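Local coordinates for protein PfVFT1 (Plasmodium falciparum, PDB 5JKQ) that is a bi-lobed Venus flytrap protein that probably binds a small solute between its two lobes, like bacterial solute-binding proteins, at residues 80-84 / 131-135. The protein carries 3 engineered substitutions. Sequence-based numbering, arbitrary orientation.
Sequences IGALK and YYDNV. With SO4 (sulfate ion), chain E.
K84 and Y131 meet where two parallel strands of a Venus flytrap lobe run out together. Strands 77-83 and 126-132 are neighbours in a three-stranded parallel sheet with strand order 2-1-3, joined by a beta-alpha-beta crossover through helix 102-118. Two backbone bonds close the pairing. Y132 N donates to A82 O at 3.0 Å, nearly straight at 162°. K84 N donates to Y132 O at 3.2 Å and stands above the carbonyl plane. K84 buries the most surface here. K84 CB lies 3.6 Å from Y131 CB. A chi1 of 56° tucks K84 CG in on the side of both its own N and C, which sends the chain toward D133. There K84 CG and CD each lie 3.4 Å from D133 OD1. The charged ends do not touch, since K84 NZ is 4.7 Å from D133 OD2, but their opposite charges probably attract. Y131 shares a sheet face with A82, and its OH is hydrogen-bonded to Q96 O. V135 opens helix 135-140 and turns its side chain back to the first strand. V135 CG1 rests on G81; V135 CG2 packs 3.5 Å from A82 C and also meets L83 CD2. N134 caps this helix through OD1 to V137 N. A sulfate, probably from the crystallisation liquor, sits at the turn: D133 N donates to its O3 at 2.7 Å, and N134 N to its O1 at 3.0 Å.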
loop_
_atom_site.group_PDB
_atom_site.type_symbol
_atom_site.label_atom_id
_atom_site.label_comp_id
_atom_site.label_asym_id
_atom_site.label_seq_id
_atom_site.Cartn_x
_atom_site.Cartn_y
_atom_site.Cartn_z
ATOM N N ILE A 80 15.736 -4.804 1.761
ATOM C CA ILE A 80 14.283 -4.669 1.753
ATOM C C ILE A 80 13.636 -6.035 1.953
ATOM O O ILE A 80 14.109 -7.042 1.425
ATOM C CB ILE A 80 13.772 -4.028 0.434
ATOM C CG1 ILE A 80 14.098 -2.534 0.400
ATOM C CG2 ILE A 80 12.257 -4.171 0.289
ATOM C CD1 ILE A 80 15.528 -2.210 0.087
ATOM N N GLY A 81 12.551 -6.053 2.721
ATOM C CA GLY A 81 11.819 -7.274 2.996
ATOM C C GLY A 81 10.505 -7.335 2.240
ATOM O O GLY A 81 9.787 -6.339 2.139
ATOM N N ALA A 82 10.195 -8.513 1.708
ATOM C CA ALA A 82 8.926 -8.744 1.029
ATOM C C ALA A 82 8.456 -10.173 1.279
ATOM O O ALA A 82 9.255 -11.041 1.622
ATOM C CB ALA A 82 9.065 -8.478 -0.458
ATOM N N LEU A 83 7.157 -10.410 1.118
ATOM C CA LEU A 83 6.598 -11.749 1.282
ATOM C C LEU A 83 7.103 -12.669 0.174
ATOM O O LEU A 83 7.157 -12.272 -0.990
ATOM C CB LEU A 83 5.068 -11.700 1.273
ATOM C CG LEU A 83 4.402 -10.888 2.387
ATOM C CD1 LEU A 83 2.933 -10.666 2.070
ATOM C CD2 LEU A 83 4.553 -11.579 3.735
ATOM N N LYS A 84 7.474 -13.897 0.534
ATOM C CA LYS A 84 8.006 -14.850 -0.441
ATOM C C LYS A 84 6.899 -15.528 -1.243
ATOM O O LYS A 84 5.745 -15.571 -0.817
ATOM C CB LYS A 84 8.866 -15.916 0.251
ATOM C CG LYS A 84 8.180 -16.686 1.371
ATOM C CD LYS A 84 9.059 -17.836 1.869
ATOM C CE LYS A 84 10.365 -17.342 2.488
ATOM N NZ LYS A 84 11.249 -18.467 2.911
ATOM N N TYR A 131 13.424 -12.291 1.222
ATOM C CA TYR A 131 12.041 -12.748 1.307
ATOM C C TYR A 131 11.771 -13.509 2.606
ATOM O O TYR A 131 12.593 -14.310 3.052
ATOM C CB TYR A 131 11.702 -13.626 0.101
ATOM C CG TYR A 131 11.875 -12.941 -1.237
ATOM C CD1 TYR A 131 11.734 -11.564 -1.359
ATOM C CD2 TYR A 131 12.168 -13.672 -2.380
ATOM C CE1 TYR A 131 11.887 -10.936 -2.580
ATOM C CE2 TYR A 131 12.324 -13.053 -3.603
ATOM C CZ TYR A 131 12.181 -11.685 -3.697
ATOM O OH TYR A 131 12.336 -11.069 -4.916
ATOM N N TYR A 132 10.613 -13.245 3.206
ATOM C CA TYR A 132 10.211 -13.891 4.453
ATOM C C TYR A 132 8.722 -14.217 4.440
ATOM O O TYR A 132 7.967 -13.660 3.647
ATOM C CB TYR A 132 10.525 -12.994 5.656
ATOM C CG TYR A 132 11.955 -12.510 5.722
ATOM C CD1 TYR A 132 12.944 -13.281 6.321
ATOM C CD2 TYR A 132 12.314 -11.276 5.198
ATOM C CE1 TYR A 132 14.252 -12.837 6.388
ATOM C CE2 TYR A 132 13.617 -10.826 5.259
ATOM C CZ TYR A 132 14.582 -11.609 5.854
ATOM O OH TYR A 132 15.880 -11.159 5.917
ATOM N N ASP A 133 8.302 -15.121 5.321
ATOM C CA ASP A 133 6.882 -15.397 5.510
ATOM C C ASP A 133 6.257 -14.280 6.340
ATOM O O ASP A 133 5.200 -13.753 5.991
ATOM C CB ASP A 133 6.672 -16.754 6.187
ATOM C CG ASP A 133 6.907 -17.923 5.244
ATOM O OD1 ASP A 133 6.503 -17.833 4.065
ATOM O OD2 ASP A 133 7.496 -18.934 5.682
ATOM N N ASN A 134 6.920 -13.930 7.439
ATOM C CA ASN A 134 6.547 -12.769 8.244
ATOM C C ASN A 134 7.638 -11.707 8.138
ATOM O O ASN A 134 8.690 -11.813 8.771
ATOM C CB ASN A 134 6.322 -13.170 9.707
ATOM C CG ASN A 134 5.736 -12.042 10.547
ATOM O OD1 ASN A 134 6.103 -10.876 10.396
ATOM N ND2 ASN A 134 4.819 -12.391 11.442
ATOM N N VAL A 135 7.380 -10.683 7.331
ATOM C CA VAL A 135 8.366 -9.640 7.080
ATOM C C VAL A 135 8.502 -8.725 8.294
ATOM O O VAL A 135 9.580 -8.192 8.557
ATOM C CB VAL A 135 7.994 -8.799 5.838
ATOM C CG1 VAL A 135 9.083 -7.783 5.521
ATOM C CG2 VAL A 135 7.763 -9.703 4.638
HETATM S S SO4 E . 10.233 -16.499 7.848
HETATM O O1 SO4 E . 9.458 -15.301 8.164
HETATM O O2 SO4 E . 11.628 -16.300 8.229
HETATM O O3 SO4 E . 10.166 -16.771 6.414
HETATM O O4 SO4 E . 9.682 -17.632 8.585
#